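Local coordinates for membrane-associated protein VP24 (Marburg virus - Musoke, Kenya, 1980, PDB 4OR8) that may act as a minor matrix protein of the virion, with a part in nucleocapsid assembly and in budding from the host cell, at residues B[54-59]-B[165-170]; B[100-105]-B[232-237]; B[110-115]-B[173-178]; B[199-204]-B[214-219]; B[204-209]-B[238-243]. One frame throughout, in Å; residues are numbered along the deposited sequence. Where two conformers were deposited one is given.

Contact 1: B[54-59]-B[165-170]; sequences VKWGNF and KILMAG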
# COMPACT_ATOMS: atom_id res chain seq x y z
N VAL B 54 5.76 -8.48 -13.84
CA VAL B 54 6.89 -8.02 -14.62
C VAL B 54 8.18 -8.58 -14.06
O VAL B 54 8.49 -8.41 -12.88
CB VAL B 54 6.97 -6.49 -14.66
CG1 VAL B 54 8.19 -6.07 -15.46
CG2 VAL B 54 5.70 -5.92 -15.27
N LYS B 55 8.93 -9.27 -14.92
CA LYS B 55 10.22 -9.82 -14.54
C LYS B 55 11.34 -8.98 -15.12
O LYS B 55 11.40 -8.74 -16.33
CB LYS B 55 10.34 -11.27 -15.00
CG LYS B 55 9.37 -12.21 -14.31
CD LYS B 55 9.59 -13.65 -14.71
CE LYS B 55 8.62 -14.58 -13.99
NZ LYS B 55 8.88 -16.01 -14.30
N TRP B 56 12.23 -8.53 -14.25
CA TRP B 56 13.42 -7.80 -14.67
C TRP B 56 14.54 -8.13 -13.70
O TRP B 56 14.36 -8.03 -12.49
CB TRP B 56 13.16 -6.30 -14.70
CG TRP B 56 14.39 -5.51 -14.98
CD1 TRP B 56 14.87 -5.15 -16.20
CD2 TRP B 56 15.31 -4.99 -14.02
NE1 TRP B 56 16.03 -4.44 -16.06
CE2 TRP B 56 16.32 -4.33 -14.73
CE3 TRP B 56 15.37 -5.03 -12.62
CZ2 TRP B 56 17.39 -3.70 -14.09
CZ3 TRP B 56 16.42 -4.40 -11.99
CH2 TRP B 56 17.42 -3.75 -12.72
N GLY B 57 15.69 -8.51 -14.23
CA GLY B 57 16.76 -9.02 -13.40
C GLY B 57 16.25 -10.24 -12.67
O GLY B 57 15.60 -11.10 -13.27
N ASN B 58 16.52 -10.32 -11.37
CA ASN B 58 15.97 -11.40 -10.56
C ASN B 58 14.78 -10.93 -9.73
O ASN B 58 14.41 -11.56 -8.74
CB ASN B 58 17.05 -12.01 -9.66
CG ASN B 58 17.68 -11.00 -8.73
OD1 ASN B 58 17.43 -9.80 -8.85
ND2 ASN B 58 18.51 -11.47 -7.81
N PHE B 59 14.18 -9.82 -10.14
CA PHE B 59 12.97 -9.32 -9.49
C PHE B 59 11.74 -9.86 -10.19
O PHE B 59 11.68 -9.90 -11.42
CB PHE B 59 12.91 -7.79 -9.54
CG PHE B 59 13.94 -7.10 -8.69
CD1 PHE B 59 13.71 -6.87 -7.34
CD2 PHE B 59 15.12 -6.65 -9.24
CE1 PHE B 59 14.64 -6.22 -6.56
CE2 PHE B 59 16.06 -5.99 -8.47
CZ PHE B 59 15.82 -5.78 -7.12
N LYS B 165 25.04 -8.61 -9.09
CA LYS B 165 24.67 -8.68 -7.69
C LYS B 165 24.51 -7.28 -7.11
O LYS B 165 23.52 -6.98 -6.44
CB LYS B 165 25.75 -9.43 -6.90
CG LYS B 165 25.20 -10.49 -5.97
CD LYS B 165 24.95 -11.80 -6.70
CE LYS B 165 26.26 -12.49 -7.00
NZ LYS B 165 27.03 -12.78 -5.75
N ILE B 166 25.49 -6.43 -7.37
CA ILE B 166 25.47 -5.05 -6.89
C ILE B 166 24.28 -4.29 -7.45
O ILE B 166 23.61 -3.54 -6.73
CB ILE B 166 26.79 -4.32 -7.24
CG1 ILE B 166 27.95 -4.93 -6.45
CG2 ILE B 166 26.68 -2.83 -6.94
CD1 ILE B 166 29.29 -4.28 -6.74
N LEU B 167 24.02 -4.49 -8.73
CA LEU B 167 22.91 -3.81 -9.40
C LEU B 167 21.57 -4.12 -8.74
O LEU B 167 20.77 -3.22 -8.52
CB LEU B 167 22.86 -4.18 -10.88
CG LEU B 167 21.73 -3.51 -11.65
CD1 LEU B 167 21.90 -1.99 -11.60
CD2 LEU B 167 21.66 -4.01 -13.09
N MET B 168 21.34 -5.39 -8.43
CA MET B 168 20.11 -5.80 -7.76
C MET B 168 20.05 -5.24 -6.34
O MET B 168 19.02 -4.75 -5.90
CB MET B 168 19.98 -7.32 -7.75
CG MET B 168 20.06 -7.96 -9.12
SD MET B 168 18.80 -7.36 -10.28
CE MET B 168 19.84 -6.89 -11.66
N ALA B 169 21.17 -5.32 -5.63
CA ALA B 169 21.24 -4.81 -4.26
C ALA B 169 20.98 -3.31 -4.21
O ALA B 169 20.37 -2.80 -3.26
CB ALA B 169 22.60 -5.13 -3.65
N GLY B 170 21.45 -2.60 -5.23
CA GLY B 170 21.24 -1.17 -5.33
C GLY B 170 19.79 -0.77 -5.52
O GLY B 170 19.32 0.19 -4.91
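Leu-167 is the first residue of the helical segment 165-170 to meet the segment 54-59, its CD2 methyl lying 4.3 Å from CH2 of Trp-56, at the outer corner of the indole. The same side chain also rests on Leu-121, which belongs to a loop of the same chain.

Met-168 follows and carries most of the interface. Its CG lies anti to the carbonyl carbon (chi1 -56°), and the chain bends at chi2, which sets SD beside two aromatic rings at once. SD is 4.9 Å from the centroid of the six-membered ring of Trp-56 and 4.7 Å from that of the Phe-59 ring. Both are Met-aromatic contacts made obliquely, 42° and 65° off the respective ring normals. The nearest ring atom is CE2 of Phe-59, 3.6 Å from SD.

What receives the thioether is the tip of a beta hairpin with a two-residue turn. Strands 51-56 and 59-64 are joined by a type II' turn from Trp-56 to Phe-59, closed by paired backbone bonds between these two residues. Gly-57 takes the second position with positive phi, as such turns favour, and presents its bare CA 4.1 Å from SD of Met-168. Asn-58, next in the turn, runs past the methionine in the opposite direction.

A second bend, at chi3, returns CE of Met-168 to the indole, 4.1 Å from CH2 of Trp-56. The backbone of Met-168 takes part as well, its O lying 3.6 Å from CZ of Phe-59. One turn further along helix 161-178, Val-171 and Lys-172 pack against the Phe-59 ring, and His-246 meets that ring edge-to-face.

Contact 2: B[100-105]-B[232-237]; sequences TIIEPF and SVVFGL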
# COMPACT_ATOMS: atom_id res chain seq x y z
N THR B 100 -2.05 12.94 -19.02
CA THR B 100 -2.55 11.60 -19.30
C THR B 100 -2.07 10.57 -18.28
O THR B 100 -0.93 10.60 -17.83
CB THR B 100 -2.18 11.14 -20.72
OG1 THR B 100 -0.76 11.01 -20.84
CG2 THR B 100 -2.69 12.14 -21.75
N ILE B 101 -2.96 9.64 -17.94
CA ILE B 101 -2.66 8.61 -16.97
C ILE B 101 -2.04 7.39 -17.64
O ILE B 101 -2.53 6.92 -18.66
CB ILE B 101 -3.93 8.17 -16.23
CG1 ILE B 101 -4.58 9.38 -15.56
CG2 ILE B 101 -3.62 7.08 -15.21
CD1 ILE B 101 -5.92 9.09 -14.95
N ILE B 102 -0.95 6.89 -17.06
CA ILE B 102 -0.30 5.70 -17.59
C ILE B 102 -0.54 4.51 -16.68
O ILE B 102 -0.80 4.68 -15.49
CB ILE B 102 1.21 5.92 -17.79
CG1 ILE B 102 1.86 6.33 -16.47
CG2 ILE B 102 1.45 6.98 -18.86
CD1 ILE B 102 3.36 6.55 -16.57
N GLU B 103 -0.45 3.32 -17.24
CA GLU B 103 -0.62 2.09 -16.48
C GLU B 103 0.44 1.99 -15.39
O GLU B 103 1.54 2.51 -15.55
CB GLU B 103 -0.53 0.86 -17.40
CG GLU B 103 -1.71 0.69 -18.34
CD GLU B 103 -1.73 1.70 -19.46
OE1 GLU B 103 -0.64 2.15 -19.88
OE2 GLU B 103 -2.83 2.07 -19.92
N PRO B 104 0.10 1.33 -14.28
CA PRO B 104 1.03 1.20 -13.15
C PRO B 104 2.34 0.50 -13.51
O PRO B 104 3.37 0.84 -12.94
CB PRO B 104 0.23 0.39 -12.12
CG PRO B 104 -0.89 -0.22 -12.88
CD PRO B 104 -1.21 0.73 -13.97
N PHE B 105 2.31 -0.45 -14.45
CA PHE B 105 3.54 -1.14 -14.85
C PHE B 105 4.47 -0.24 -15.67
O PHE B 105 5.68 -0.47 -15.72
CB PHE B 105 3.25 -2.45 -15.58
CG PHE B 105 2.33 -2.31 -16.76
CD1 PHE B 105 2.80 -1.80 -17.97
CD2 PHE B 105 1.01 -2.72 -16.68
CE1 PHE B 105 1.96 -1.68 -19.06
CE2 PHE B 105 0.16 -2.61 -17.77
CZ PHE B 105 0.64 -2.08 -18.96
N SER B 232 4.47 18.12 -22.01
CA SER B 232 3.61 16.96 -21.78
C SER B 232 3.72 16.47 -20.34
O SER B 232 4.79 16.50 -19.74
CB SER B 232 3.97 15.84 -22.75
OG SER B 232 3.28 14.65 -22.43
N VAL B 233 2.60 16.01 -19.78
CA VAL B 233 2.58 15.51 -18.41
C VAL B 233 1.87 14.16 -18.32
O VAL B 233 0.71 14.03 -18.69
CB VAL B 233 1.89 16.51 -17.46
CG1 VAL B 233 1.69 15.88 -16.09
CG2 VAL B 233 2.70 17.79 -17.35
N VAL B 234 2.59 13.16 -17.83
CA VAL B 234 2.00 11.85 -17.58
C VAL B 234 2.19 11.49 -16.12
O VAL B 234 3.10 12.00 -15.47
CB VAL B 234 2.62 10.75 -18.47
CG1 VAL B 234 2.38 11.05 -19.94
CG2 VAL B 234 4.11 10.61 -18.18
N PHE B 235 1.34 10.61 -15.61
CA PHE B 235 1.47 10.15 -14.24
C PHE B 235 0.76 8.83 -14.02
O PHE B 235 -0.24 8.52 -14.68
CB PHE B 235 0.98 11.20 -13.25
CG PHE B 235 -0.51 11.40 -13.26
CD1 PHE B 235 -1.10 12.23 -14.20
CD2 PHE B 235 -1.32 10.78 -12.32
CE1 PHE B 235 -2.47 12.42 -14.21
CE2 PHE B 235 -2.69 10.97 -12.32
CZ PHE B 235 -3.27 11.79 -13.27
N GLY B 236 1.28 8.04 -13.08
CA GLY B 236 0.68 6.77 -12.72
C GLY B 236 0.85 6.52 -11.24
O GLY B 236 1.50 7.29 -10.54
N LEU B 237 0.28 5.42 -10.76
CA LEU B 237 0.33 5.10 -9.35
C LEU B 237 0.87 3.69 -9.13
O LEU B 237 0.26 2.71 -9.57
CB LEU B 237 -1.06 5.23 -8.72
CG LEU B 237 -1.18 4.91 -7.23
CD1 LEU B 237 -0.33 5.85 -6.41
CD2 LEU B 237 -2.64 4.97 -6.79
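Ile-101 and Phe-235 are a parallel bridge pair with side chains on one face of the sheet. Followed outward, the isoleucine begins with CB, 4.0 Å from the backbone O of Phe-235. CG2 approaches that same oxygen, while CG1, anti to the carbonyl carbon (chi1 -57°), heads for the phenyl ring and comes within 3.6 Å of CZ of Phe-235. CD1 at the tip still touches that ring atom, and the two side chains cross obliquely.

Strand 100-101, an outermost strand of the five-stranded mixed sheet within this chain, is bonded to its parallel neighbour 228-239 in the usual alternating manner. Thr-100 bonds to both residues flanking its partner Val-234: its N donates to Val-233 O (3.0 Å) and its O accepts from Phe-235 N (3.2 Å). Ile-102 N then donates to Phe-235 O at 3.0 Å. The chain then turns into helix 104-115, with Glu-103 at the N-cap position and CB of Pro-104 lying 3.4 Å from Leu-237 O. On the sheet face of Val-234, CG2 of Ile-102 meets CB of Val-234.

The three hydrogen bonds are all main-chain, whereas the side chains meet mainly through carbon. The polar bonds therefore fix the register of this outer strand, and apolar contacts on both sheet faces fill in around it.

Contact 3: B[110-115]-B[173-178]; sequences ILLGVA and NFFNKM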
# COMPACT_ATOMS: atom_id res chain seq x y z
N ILE B 110 9.26 3.45 -15.11
CA ILE B 110 9.83 4.77 -14.90
C ILE B 110 10.59 4.83 -13.58
O ILE B 110 11.69 5.38 -13.50
CB ILE B 110 8.73 5.85 -14.91
CG1 ILE B 110 8.16 6.00 -16.33
CG2 ILE B 110 9.26 7.18 -14.42
CD1 ILE B 110 7.06 7.03 -16.43
N LEU B 111 9.99 4.25 -12.54
CA LEU B 111 10.58 4.25 -11.21
C LEU B 111 11.90 3.49 -11.23
O LEU B 111 12.88 3.92 -10.61
CB LEU B 111 9.59 3.63 -10.22
CG LEU B 111 9.77 3.91 -8.72
CD1 LEU B 111 8.45 3.72 -8.00
CD2 LEU B 111 10.83 3.00 -8.13
N LEU B 112 11.93 2.37 -11.94
CA LEU B 112 13.15 1.58 -12.06
C LEU B 112 14.25 2.35 -12.79
O LEU B 112 15.42 2.25 -12.44
CB LEU B 112 12.87 0.26 -12.77
CG LEU B 112 12.36 -0.86 -11.86
CD1 LEU B 112 12.06 -2.11 -12.65
CD2 LEU B 112 13.40 -1.16 -10.79
N GLY B 113 13.86 3.13 -13.80
CA GLY B 113 14.81 3.94 -14.53
C GLY B 113 15.51 4.93 -13.62
O GLY B 113 16.71 5.16 -13.73
N VAL B 114 14.74 5.51 -12.70
CA VAL B 114 15.28 6.42 -11.71
C VAL B 114 16.25 5.71 -10.76
O VAL B 114 17.33 6.23 -10.45
CB VAL B 114 14.15 7.09 -10.90
CG1 VAL B 114 14.71 7.88 -9.72
CG2 VAL B 114 13.33 7.99 -11.80
N ALA B 115 15.86 4.52 -10.30
CA ALA B 115 16.65 3.74 -9.35
C ALA B 115 18.03 3.40 -9.92
O ALA B 115 19.03 3.43 -9.20
CB ALA B 115 15.92 2.47 -8.98
N ASN B 173 17.89 -1.27 -2.42
CA ASN B 173 18.26 -0.18 -1.54
C ASN B 173 17.48 1.09 -1.84
O ASN B 173 17.05 1.81 -0.93
CB ASN B 173 19.77 0.08 -1.61
CG ASN B 173 20.20 1.27 -0.79
OD1 ASN B 173 20.50 2.34 -1.32
ND2 ASN B 173 20.24 1.10 0.53
N PHE B 174 17.28 1.37 -3.13
CA PHE B 174 16.52 2.54 -3.54
C PHE B 174 15.06 2.40 -3.16
O PHE B 174 14.42 3.37 -2.75
CB PHE B 174 16.65 2.77 -5.05
CG PHE B 174 15.90 3.97 -5.54
CD1 PHE B 174 16.46 5.23 -5.47
CD2 PHE B 174 14.63 3.84 -6.08
CE1 PHE B 174 15.78 6.34 -5.93
CE2 PHE B 174 13.94 4.94 -6.54
CZ PHE B 174 14.52 6.20 -6.46
N PHE B 175 14.52 1.20 -3.31
CA PHE B 175 13.15 0.93 -2.91
C PHE B 175 13.00 1.17 -1.43
O PHE B 175 12.02 1.76 -0.98
CB PHE B 175 12.77 -0.52 -3.22
CG PHE B 175 12.55 -0.80 -4.68
CD1 PHE B 175 12.30 0.24 -5.56
CD2 PHE B 175 12.59 -2.09 -5.16
CE1 PHE B 175 12.10 -0.02 -6.91
CE2 PHE B 175 12.39 -2.35 -6.50
CZ PHE B 175 12.14 -1.31 -7.38
N ASN B 176 14.00 0.73 -0.68
CA ASN B 176 13.99 0.87 0.77
C ASN B 176 14.03 2.32 1.23
O ASN B 176 13.38 2.68 2.22
CB ASN B 176 15.16 0.10 1.39
CG ASN B 176 15.24 0.27 2.89
OD1 ASN B 176 14.56 -0.44 3.64
ND2 ASN B 176 16.07 1.21 3.34
N LYS B 177 14.79 3.16 0.54
CA LYS B 177 14.89 4.56 0.93
C LYS B 177 13.64 5.33 0.51
O LYS B 177 13.34 6.39 1.06
CB LYS B 177 16.17 5.21 0.39
CG LYS B 177 16.25 5.34 -1.11
CD LYS B 177 17.70 5.36 -1.58
CE LYS B 177 18.53 6.37 -0.82
NZ LYS B 177 19.94 6.40 -1.30
N MET B 178 12.90 4.79 -0.46
CA MET B 178 11.62 5.37 -0.85
C MET B 178 10.60 5.25 0.28
O MET B 178 9.70 6.08 0.41
CB MET B 178 11.07 4.67 -2.09
CG MET B 178 11.78 5.01 -3.38
SD MET B 178 10.95 4.22 -4.77
CE MET B 178 9.29 4.83 -4.54
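The backbone N of Met-178 is shared by two carbonyls of its own helix, donating to Phe-174 O at 3.1 Å and weakly to Phe-175 O. No hydrogen bond crosses to segment 110-115; there the side chains of Phe-174, Phe-175 and Met-178 meet a wholly apolar surface.

Phe-174 points toward the partner helix, its CG anti to the backbone N (chi1 -180°). CA of Ala-115 stands over the centre of its ring as a CH-pi contact, 3.9 Å from the centroid, while CB of Ala-115 lies 3.5 Å from CD2 of Phe-174. The CG1 methyl of Val-114 comes obliquely to CZ of the same ring.

Leu-111 serves three partners with one branch. Its CD2 lies at the edge of both phenyl rings, 4.0 Å from CE2 of Phe-174 and 3.5 Å from CE1 of Phe-175. That methyl is also 3.6 Å from SD of Met-178, the leucine and methionine reaching toward each other tip to tip.

Leu-243 adjoins this cluster, and Ile-202 and Ile-204 approach it from the mixed sheet. The axes of the two segments pass 10.5 Å apart at 108°, a steep helix-helix crossing in the buried core of VP24's pyramidal fold.

Contact 4: B[199-204]-B[214-219]; sequences GQQIII and EVRRID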
# COMPACT_ATOMS: atom_id res chain seq x y z
N GLY B 199 16.31 14.96 -20.00
CA GLY B 199 15.42 16.00 -20.48
C GLY B 199 13.96 15.84 -20.07
O GLY B 199 13.06 16.25 -20.80
N GLN B 200 13.73 15.26 -18.90
CA GLN B 200 12.37 15.18 -18.37
C GLN B 200 12.32 15.11 -16.84
O GLN B 200 12.91 14.22 -16.22
CB GLN B 200 11.58 14.03 -19.01
CG GLN B 200 12.24 12.66 -18.93
CD GLN B 200 11.48 11.63 -19.75
OE1 GLN B 200 11.34 11.77 -20.96
NE2 GLN B 200 10.98 10.59 -19.09
N GLN B 201 11.60 16.07 -16.25
CA GLN B 201 11.50 16.17 -14.80
C GLN B 201 10.62 15.06 -14.23
O GLN B 201 9.44 14.96 -14.55
CB GLN B 201 10.95 17.53 -14.40
CG GLN B 201 11.17 17.87 -12.94
CD GLN B 201 10.41 19.11 -12.50
OE1 GLN B 201 9.24 19.29 -12.85
NE2 GLN B 201 11.08 19.96 -11.74
N ILE B 202 11.20 14.24 -13.36
CA ILE B 202 10.47 13.14 -12.75
C ILE B 202 10.27 13.37 -11.25
O ILE B 202 11.22 13.69 -10.54
CB ILE B 202 11.20 11.80 -12.96
CG1 ILE B 202 11.44 11.57 -14.46
CG2 ILE B 202 10.41 10.65 -12.36
CD1 ILE B 202 12.20 10.29 -14.76
N ILE B 203 9.03 13.21 -10.79
CA ILE B 203 8.70 13.41 -9.39
C ILE B 203 7.94 12.23 -8.80
O ILE B 203 6.87 11.86 -9.28
CB ILE B 203 7.88 14.69 -9.17
CG1 ILE B 203 8.74 15.93 -9.44
CG2 ILE B 203 7.33 14.74 -7.76
CD1 ILE B 203 8.29 16.76 -10.62
N ILE B 204 8.49 11.64 -7.74
CA ILE B 204 7.85 10.52 -7.06
C ILE B 204 7.36 10.94 -5.68
O ILE B 204 8.15 11.33 -4.82
CB ILE B 204 8.82 9.34 -6.90
CG1 ILE B 204 9.33 8.90 -8.27
CG2 ILE B 204 8.15 8.18 -6.17
CD1 ILE B 204 10.48 7.92 -8.21
N GLU B 214 5.20 10.81 -11.35
CA GLU B 214 4.83 11.89 -12.27
C GLU B 214 6.01 12.30 -13.16
O GLU B 214 7.12 12.50 -12.67
CB GLU B 214 4.34 13.09 -11.46
CG GLU B 214 4.37 14.40 -12.21
CD GLU B 214 4.08 15.58 -11.30
OE1 GLU B 214 3.89 15.37 -10.09
OE2 GLU B 214 4.04 16.72 -11.81
N VAL B 215 5.76 12.42 -14.46
CA VAL B 215 6.80 12.84 -15.39
C VAL B 215 6.38 14.04 -16.24
O VAL B 215 5.36 14.01 -16.92
CB VAL B 215 7.19 11.69 -16.34
CG1 VAL B 215 8.27 12.15 -17.32
CG2 VAL B 215 7.67 10.49 -15.55
N ARG B 216 7.19 15.10 -16.21
CA ARG B 216 6.97 16.25 -17.07
C ARG B 216 8.02 16.28 -18.17
O ARG B 216 9.20 16.52 -17.91
CB ARG B 216 7.02 17.55 -16.26
CG ARG B 216 5.98 17.62 -15.15
CD ARG B 216 6.16 18.87 -14.30
NE ARG B 216 5.18 18.96 -13.23
CZ ARG B 216 5.13 19.95 -12.35
NH1 ARG B 216 6.00 20.95 -12.41
NH2 ARG B 216 4.20 19.96 -11.40
N ARG B 217 7.59 16.01 -19.39
CA ARG B 217 8.51 15.89 -20.51
C ARG B 217 8.15 16.83 -21.66
O ARG B 217 7.22 17.63 -21.56
CB ARG B 217 8.53 14.45 -21.02
CG ARG B 217 7.20 13.98 -21.57
CD ARG B 217 7.35 12.70 -22.38
NE ARG B 217 7.69 11.55 -21.54
CZ ARG B 217 6.87 10.54 -21.28
NH1 ARG B 217 5.64 10.54 -21.80
NH2 ARG B 217 7.26 9.54 -20.51
N ILE B 218 8.90 16.73 -22.75
CA ILE B 218 8.59 17.47 -23.96
C ILE B 218 8.31 16.50 -25.09
O ILE B 218 9.17 15.71 -25.47
CB ILE B 218 9.74 18.41 -24.38
CG1 ILE B 218 9.91 19.52 -23.35
CG2 ILE B 218 9.47 19.00 -25.75
CD1 ILE B 218 10.99 20.51 -23.70
N ASP B 219 7.09 16.55 -25.61
CA ASP B 219 6.68 15.66 -26.69
C ASP B 219 7.02 16.24 -28.06
O ASP B 219 6.85 17.43 -28.30
CB ASP B 219 5.19 15.36 -26.60
CG ASP B 219 4.89 14.15 -25.73
OD1 ASP B 219 5.82 13.68 -25.04
OD2 ASP B 219 3.73 13.68 -25.73
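Gln-201 and Arg-216 form a hydrogen-bonded antiparallel pair, with Arg-216 N donating to Gln-201 O over 2.8 Å. The return bond, Gln-201 N to Arg-216 O, is weak. Ile-203 and Glu-214 make the next such pair: Ile-203 N reaches Glu-214 O at 2.8 Å, and Glu-214 N donates back to Ile-203 O at 2.9 Å.

On the face carrying these four side chains, Arg-216 sets CG anti to the carbonyl carbon (chi1 -59°) and runs extended to NE. There it forms a salt bridge with OE2 of Glu-214 (Arg-216 NE to OE2 2.9 Å), OE2 lying about 26° out of the guanidinium plane. OE1 of Glu-214 instead accepts a hydrogen bond from Tyr-22 OH of the second subunit, so the two oxygens serve different partners. Gln-201 runs alongside Arg-216 in the same direction, and its OE1 lies 3.4 Å from CD of the arginine.

Between the two hydrogen-bonded pairs, Ile-202 and Val-215 form a non-hydrogen-bonded pair on the other face, CG1 of the isoleucine 4.1 Å from CG2 of the valine. Further out, the Gln-200 side chain lies beside that of Arg-217 and brings NE2 to 3.6 Å from CG1 of Val-215.

These segments belong to a beta hairpin inside the mixed sheet, flanked by strands 192-196 and 228-239. Helix 104-115 packs on the Ile-202 and Val-215 face, while helix 91-94 and the second subunit meet the side bearing Glu-214.

Contact 5: B[204-209]-B[238-243]; sequences ITRVNM and VAEAVL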
# COMPACT_ATOMS: atom_id res chain seq x y z
N ILE B 204 8.49 11.64 -7.74
CA ILE B 204 7.85 10.52 -7.06
C ILE B 204 7.36 10.94 -5.68
O ILE B 204 8.15 11.33 -4.82
CB ILE B 204 8.82 9.34 -6.90
CG1 ILE B 204 9.33 8.90 -8.27
CG2 ILE B 204 8.15 8.18 -6.17
CD1 ILE B 204 10.48 7.92 -8.21
N THR B 205 6.05 10.84 -5.46
CA THR B 205 5.45 11.27 -4.21
C THR B 205 4.72 10.12 -3.51
O THR B 205 3.98 9.37 -4.15
CB THR B 205 4.45 12.42 -4.45
OG1 THR B 205 5.12 13.50 -5.10
CG2 THR B 205 3.86 12.91 -3.14
N ARG B 206 4.94 9.98 -2.21
CA ARG B 206 4.25 8.94 -1.46
C ARG B 206 2.86 9.40 -1.02
O ARG B 206 2.71 10.42 -0.34
CB ARG B 206 5.06 8.50 -0.25
CG ARG B 206 4.40 7.37 0.52
CD ARG B 206 5.29 6.85 1.64
NE ARG B 206 4.76 5.60 2.18
CZ ARG B 206 5.39 4.83 3.05
NH1 ARG B 206 6.59 5.18 3.50
NH2 ARG B 206 4.83 3.71 3.48
N VAL B 207 1.85 8.64 -1.42
CA VAL B 207 0.49 8.86 -0.95
C VAL B 207 0.05 7.66 -0.12
O VAL B 207 0.82 6.72 0.07
CB VAL B 207 -0.48 9.09 -2.13
CG1 VAL B 207 -0.25 10.45 -2.75
CG2 VAL B 207 -0.33 7.98 -3.17
N ASN B 208 -1.17 7.69 0.39
CA ASN B 208 -1.68 6.58 1.19
C ASN B 208 -1.76 5.27 0.42
O ASN B 208 -1.61 4.19 0.99
CB ASN B 208 -3.06 6.93 1.77
CG ASN B 208 -2.99 7.99 2.85
OD1 ASN B 208 -2.02 8.05 3.61
ND2 ASN B 208 -4.02 8.82 2.93
N MET B 209 -2.00 5.37 -0.89
CA MET B 209 -2.20 4.19 -1.72
C MET B 209 -0.89 3.62 -2.24
O MET B 209 -0.83 2.46 -2.67
CB MET B 209 -3.13 4.52 -2.89
CG MET B 209 -4.55 4.86 -2.46
SD MET B 209 -5.67 5.03 -3.85
CE MET B 209 -5.43 3.46 -4.68
N VAL B 238 2.01 3.58 -8.46
CA VAL B 238 2.56 2.28 -8.11
C VAL B 238 2.15 1.92 -6.68
O VAL B 238 2.48 2.64 -5.74
CB VAL B 238 4.09 2.23 -8.24
CG1 VAL B 238 4.61 0.88 -7.79
CG2 VAL B 238 4.50 2.50 -9.68
N ALA B 239 1.43 0.82 -6.54
CA ALA B 239 0.94 0.37 -5.24
C ALA B 239 2.10 0.00 -4.33
O ALA B 239 3.11 -0.54 -4.77
CB ALA B 239 0.01 -0.81 -5.40
N GLU B 240 1.94 0.31 -3.05
CA GLU B 240 2.98 0.11 -2.05
C GLU B 240 3.52 -1.31 -2.01
O GLU B 240 4.73 -1.52 -1.88
CB GLU B 240 2.42 0.50 -0.68
CG GLU B 240 3.45 0.59 0.43
CD GLU B 240 2.85 1.15 1.71
OE1 GLU B 240 1.73 1.70 1.65
OE2 GLU B 240 3.49 1.03 2.77
N ALA B 241 2.63 -2.29 -2.14
CA ALA B 241 3.00 -3.70 -2.07
C ALA B 241 4.00 -4.11 -3.16
O ALA B 241 4.85 -4.98 -2.94
CB ALA B 241 1.76 -4.58 -2.14
N VAL B 242 3.91 -3.47 -4.32
CA VAL B 242 4.82 -3.73 -5.43
C VAL B 242 6.28 -3.57 -5.01
O VAL B 242 7.13 -4.39 -5.36
CB VAL B 242 4.54 -2.77 -6.60
CG1 VAL B 242 5.62 -2.91 -7.67
CG2 VAL B 242 3.16 -3.03 -7.18
N LEU B 243 6.56 -2.52 -4.25
CA LEU B 243 7.92 -2.20 -3.85
C LEU B 243 8.28 -2.77 -2.48
O LEU B 243 9.44 -3.06 -2.21
CB LEU B 243 8.14 -0.69 -3.86
CG LEU B 243 7.76 0.00 -5.17
CD1 LEU B 243 7.95 1.50 -5.07
CD2 LEU B 243 8.58 -0.56 -6.32
O HOH W 1 2.36 4.74 1.04
O HOH W 2 -0.47 1.68 0.50
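Arg-206 and Glu-240 both place CG anti to the backbone N, at chi1 -177° and -169°, and both continue as extended chains that bring their charged ends together across the contact. NH2 of Arg-206 lies 3.1 Å from OE2 of Glu-240, a salt bridge whose exact length is uncertain because the position of OE2 is less sure. The side chains cross, with the guanidinium and carboxylate planes 83° apart, and a single nitrogen-oxygen pair makes the bridge.

Two waters fill in the rest. Water 1 sits at the guanidinium edge, in its plane, and accepts from Arg-206 NE at 2.8 Å. It donates to Val-207 O (2.7 Å) and to OE1 of Glu-240 (3.2 Å). Water 2 donates to Asn-208 O at 2.8 Å and to the same OE1, the latter over a doubtfully short 2.5 Å.

The site lies where two elements of the mixed sheet finish. Strand 201-206 runs out into the turn that leads to strand 210-221, and Glu-240 lies at the junction of strand 228-239 and the following short helix. No direct hydrogen bond joins the two segments; Met-209 O comes within 3.5 Å of Glu-240 N and 3.8 Å of Ala-239 CA.

Each charged group also has partners beyond the two segments. Arg-206 NH1 donates to Leu-181 O. With the same reservation about OE2, Glu-240 forms salt bridges with Arg-244 of its own chain and Arg-244 of the second subunit; these arginines would probably offset repulsion from the nearby Glu-240 of the second subunit.

In the fold
From the N terminus, contact 1 opens first, at the hairpin 54-59, followed by contact 2 at 100-105 and contact 3 at 110-115. Helix 161-178 then closes contact 1 and, a few residues later, contact 3, so contact 1 crosses contacts 2 and 3 and ties the three-stranded sheet to the helical core. Contacts 4 and 5 open next, sharing Ile-204. Contact 4 closes at 214-219, contact 2 at 232-237 and contact 5 at 238-243. Contacts 3 and 4 therefore nest within the loop of contact 2, whereas contact 5 crosses both 2 and 4. Contacts 2, 4 and 5 share the mixed sheet, and contact 3 packs against it; contacts 4 and 5 also meet the second subunit.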